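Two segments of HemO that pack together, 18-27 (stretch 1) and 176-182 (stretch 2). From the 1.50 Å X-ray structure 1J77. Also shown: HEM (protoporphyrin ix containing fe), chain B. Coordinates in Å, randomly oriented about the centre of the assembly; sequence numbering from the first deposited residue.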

# COMPACT_ATOMS: atom_id res chain seq x y z
N ASP A 18 15.35 -6.50 0.77
CA ASP A 18 14.79 -7.79 0.46
C ASP A 18 13.52 -7.66 -0.40
O ASP A 18 13.07 -8.67 -0.91
N THR A 19 12.93 -6.47 -0.48
CA THR A 19 11.65 -6.28 -1.23
C THR A 19 11.68 -5.27 -2.37
O THR A 19 10.63 -5.00 -2.99
N THR A 20 12.85 -4.73 -2.71
CA THR A 20 12.93 -3.77 -3.79
C THR A 20 12.55 -4.29 -5.23
O THR A 20 11.82 -3.61 -5.96
N ALA A 21 12.99 -5.50 -5.53
CA ALA A 21 12.71 -6.14 -6.80
C ALA A 21 11.18 -6.29 -6.89
O ALA A 21 10.59 -5.91 -7.90
N VAL A 22 10.53 -6.86 -5.87
CA VAL A 22 9.08 -7.06 -5.98
C VAL A 22 8.36 -5.72 -6.00
O VAL A 22 7.35 -5.57 -6.70
N HIS A 23 8.83 -4.76 -5.22
CA HIS A 23 8.24 -3.44 -5.27
C HIS A 23 8.25 -2.89 -6.71
O HIS A 23 7.27 -2.40 -7.21
N ASP A 24 9.40 -2.96 -7.36
CA ASP A 24 9.49 -2.47 -8.72
C ASP A 24 8.58 -3.26 -9.66
O ASP A 24 8.00 -2.65 -10.58
N SER A 25 8.36 -4.55 -9.39
CA SER A 25 7.40 -5.31 -10.22
C SER A 25 5.97 -4.76 -10.06
O SER A 25 5.17 -4.78 -11.02
N VAL A 26 5.66 -4.28 -8.85
CA VAL A 26 4.36 -3.68 -8.59
C VAL A 26 4.17 -2.34 -9.29
O VAL A 26 3.18 -2.11 -9.99
N ASP A 27 5.19 -1.48 -9.18
CA ASP A 27 5.23 -0.18 -9.83
C ASP A 27 5.02 -0.39 -11.36
O ASP A 27 4.11 0.17 -11.93
N GLY A 176 6.24 -11.50 5.49
CA GLY A 176 4.97 -10.80 5.48
C GLY A 176 4.94 -9.73 4.39
O GLY A 176 3.96 -9.64 3.66
N ALA A 177 5.95 -8.88 4.33
CA ALA A 177 6.06 -7.83 3.31
C ALA A 177 6.08 -8.43 1.89
O ALA A 177 5.34 -7.96 1.01
N ARG A 178 6.79 -9.53 1.69
CA ARG A 178 6.78 -10.20 0.38
C ARG A 178 5.32 -10.61 0.02
O ARG A 178 4.85 -10.43 -1.11
N GLU A 179 4.62 -11.18 1.00
CA GLU A 179 3.26 -11.63 0.82
C GLU A 179 2.27 -10.50 0.60
O GLU A 179 1.33 -10.67 -0.20
N ALA A 180 2.48 -9.34 1.22
CA ALA A 180 1.62 -8.13 1.02
C ALA A 180 1.76 -7.64 -0.42
O ALA A 180 0.76 -7.40 -1.09
N PHE A 181 3.00 -7.57 -0.90
CA PHE A 181 3.21 -7.18 -2.30
C PHE A 181 2.60 -8.18 -3.24
O PHE A 181 2.02 -7.80 -4.25
N ALA A 182 2.75 -9.48 -2.94
CA ALA A 182 2.18 -10.48 -3.83
C ALA A 182 0.68 -10.40 -3.88
O ALA A 182 0.09 -10.53 -4.94

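Packing of helix 18-27 against helix 176-182 beside the heme of HemO. The two helices run almost parallel, their N-to-C directions 5° apart and their axes 10.0 Å apart at closest approach, and they bury 384 Å² between them. Thr19 lies level with Arg178 and Val22 with Phe181, so the contact advances along both helices in step. Phe181 supplies the largest share: its side chain (chi1 m, -78°) is a knob set among Thr19, Val22, His23 and Val26, residues that recur along one side of stretch 1.

Asp18 (chi1 m) opens the contact at its exposed end. Its CB points toward stretch 2, but its polar link runs through the backbone: Arg178 NH2 gives a weak hydrogen bond to Asp18 O, 3.4 Å long, with the oxygen at the edge of the guanidinium and near its plane. The carboxylate contributes charge alone; Asp18 OD2 is 4.4 Å from Arg178 NH2, well out of the guanidinium plane, and no N-H points at it. Arg178 reaches this place by extension, since its CA-to-CB bond points sideways and an m, t, t run of chi1 to chi3 carries the guanidinium to Asp18.

Thr19 (chi1 p) is buried and points toward stretch 2. Its methyl CG2 meets Ala177 CB at 4.0 Å, and its CB lies 3.7 Å from Phe181 CE1; OG1 is satisfied by a hydrogen bond elsewhere in the structure. The helix is kinked just beyond, where the N atoms of Ala21 and Val22 lack bonds to the preceding turn. Thr20 points away and Ala21 is out of reach, so neither touches stretch 2.

Val22 (chi1 p) returns to the interface, placing CG1 3.7 Å from CD1 of Phe181 in an apolar contact. His23 (chi1 t) has its CB sideways and joins the packing to the cofactor. Its NE2 binds HEM FE at 2.0 Å; water 1 also ligates the iron, its O 1.9 Å from HEM FE. His23 ND1 donates to Asp24 OD1 at 3.1 Å, a nearly straight bond that ties down the ring from the side of its other nitrogen. His23 CD2 approaches Phe181 CE2 at 3.9 Å; the ring planes are nearly perpendicular, at 88°, in an oblique arrangement with centroids 5.9 Å apart. His23 CA lies over one face of the Phe181 ring, while the heme meets that ring at its edge, HEM CHD lying 3.6 Å from Phe181 CE2.

Asp24 and Ser25 do not reach stretch 2; Ser25 OG instead turns back along its own helix to donate to Val22 O at 2.7 Å. Val26 (chi1 t) points toward stretch 2 and divides its two methyls: CG2 packs 3.9 Å from Phe181 CD2, whereas CG1 lies 3.7 Å from HEM CMC. Asp27 (chi1 t) contacts the cofactor rather than stretch 2, with its OD2 3.3 Å from HEM CMB.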

# COMPACT_ATOMS: atom_id res chain seq x y z
CB ASP A 18 14.51 -8.67 1.73
CG ASP A 18 15.77 -9.09 2.46
OD1 ASP A 18 16.87 -8.90 1.92
OD2 ASP A 18 15.71 -9.67 3.58
CB THR A 19 10.43 -5.92 -0.31
OG1 THR A 19 10.61 -4.66 0.35
CG2 THR A 19 10.25 -6.93 0.80
CB THR A 20 14.26 -3.04 -3.82
OG1 THR A 20 14.37 -2.28 -2.62
CG2 THR A 20 14.27 -2.05 -4.93
CB ALA A 21 13.38 -7.52 -6.90
CB VAL A 22 8.52 -8.09 -4.96
CG1 VAL A 22 8.65 -7.59 -3.48
CG2 VAL A 22 7.08 -8.47 -5.33
CB HIS A 23 9.03 -2.40 -4.40
CG HIS A 23 8.52 -1.01 -4.58
ND1 HIS A 23 8.91 -0.19 -5.63
CD2 HIS A 23 7.54 -0.34 -3.93
CE1 HIS A 23 8.21 0.93 -5.58
NE2 HIS A 23 7.40 0.88 -4.52
CB ASP A 24 10.92 -2.44 -9.18
CG ASP A 24 11.75 -1.39 -8.48
OD1 ASP A 24 11.17 -0.60 -7.69
OD2 ASP A 24 12.99 -1.28 -8.72
CB SER A 25 7.49 -6.81 -9.96
OG SER A 25 6.77 -7.15 -8.78
CB VAL A 26 4.13 -3.56 -7.04
CG1 VAL A 26 2.90 -2.68 -6.78
CG2 VAL A 26 3.97 -4.92 -6.45
CB ASP A 27 6.60 0.46 -9.49
CG ASP A 27 6.91 1.79 -10.22
OD1 ASP A 27 6.22 2.19 -11.19
OD2 ASP A 27 7.82 2.54 -9.75
CB ALA A 177 7.31 -6.95 3.56
CB ARG A 178 7.72 -11.43 0.35
CG ARG A 178 9.21 -11.09 0.41
CD ARG A 178 10.15 -12.27 0.37
NE ARG A 178 11.49 -11.74 0.21
CZ ARG A 178 12.60 -12.41 0.45
NH1 ARG A 178 12.55 -13.66 0.87
NH2 ARG A 178 13.77 -11.80 0.26
CB GLU A 179 2.82 -12.56 1.95
CG GLU A 179 3.61 -13.87 1.95
CD GLU A 179 3.34 -14.77 3.13
OE1 GLU A 179 2.28 -14.64 3.75
OE2 GLU A 179 4.18 -15.67 3.36
CB ALA A 180 1.98 -7.08 1.94
CB PHE A 181 4.69 -7.00 -2.64
CG PHE A 181 5.33 -5.69 -2.18
CD1 PHE A 181 6.41 -5.70 -1.28
CD2 PHE A 181 4.90 -4.45 -2.65
CE1 PHE A 181 7.02 -4.54 -0.90
CE2 PHE A 181 5.54 -3.30 -2.27
CZ PHE A 181 6.59 -3.34 -1.36
CB ALA A 182 2.59 -11.84 -3.43
CHA HEM B . 8.70 3.55 -1.82
CHB HEM B . 7.22 4.58 -6.31
CHC HEM B . 3.40 1.61 -5.72
CHD HEM B . 5.17 0.22 -1.39
C1A HEM B . 8.58 4.16 -3.05
C2A HEM B . 9.38 5.29 -3.55
C3A HEM B . 8.95 5.55 -4.78
C4A HEM B . 7.89 4.61 -5.13
CMA HEM B . 9.50 6.66 -5.71
CAA HEM B . 10.48 6.12 -2.81
CBA HEM B . 9.83 7.36 -2.20
CGA HEM B . 10.80 8.15 -1.34
O1A HEM B . 11.83 7.56 -0.92
O2A HEM B . 10.53 9.36 -1.11
C1B HEM B . 6.05 3.88 -6.56
C2B HEM B . 5.26 3.98 -7.75
C3B HEM B . 4.21 3.12 -7.62
C4B HEM B . 4.29 2.54 -6.28
CMB HEM B . 5.66 4.91 -8.92
CAB HEM B . 3.05 2.89 -8.59
CBB HEM B . 3.23 2.92 -9.90
C1C HEM B . 3.52 1.04 -4.48
C2C HEM B . 2.55 0.15 -3.85
C3C HEM B . 3.08 -0.28 -2.69
C4C HEM B . 4.33 0.39 -2.47
CMC HEM B . 1.25 -0.30 -4.52
CAC HEM B . 2.48 -1.24 -1.67
CBC HEM B . 1.51 -2.07 -2.04
C1D HEM B . 6.27 0.99 -1.16
C2D HEM B . 7.06 0.85 0.03
C3D HEM B . 8.17 1.85 -0.09
C4D HEM B . 7.92 2.52 -1.35
CMD HEM B . 6.81 -0.14 1.16
CAD HEM B . 9.27 2.19 0.91
CBD HEM B . 10.63 1.73 0.46
CGD HEM B . 11.54 2.05 1.62
O1D HEM B . 11.65 1.19 2.53
O2D HEM B . 12.21 3.13 1.60
NA HEM B . 7.69 3.79 -4.03
NB HEM B . 5.45 2.97 -5.70
NC HEM B . 4.56 1.16 -3.60
ND HEM B . 6.79 1.99 -2.00
FE HEM B . 6.20 2.41 -3.87
O HOH W 1 5.08 3.76 -3.02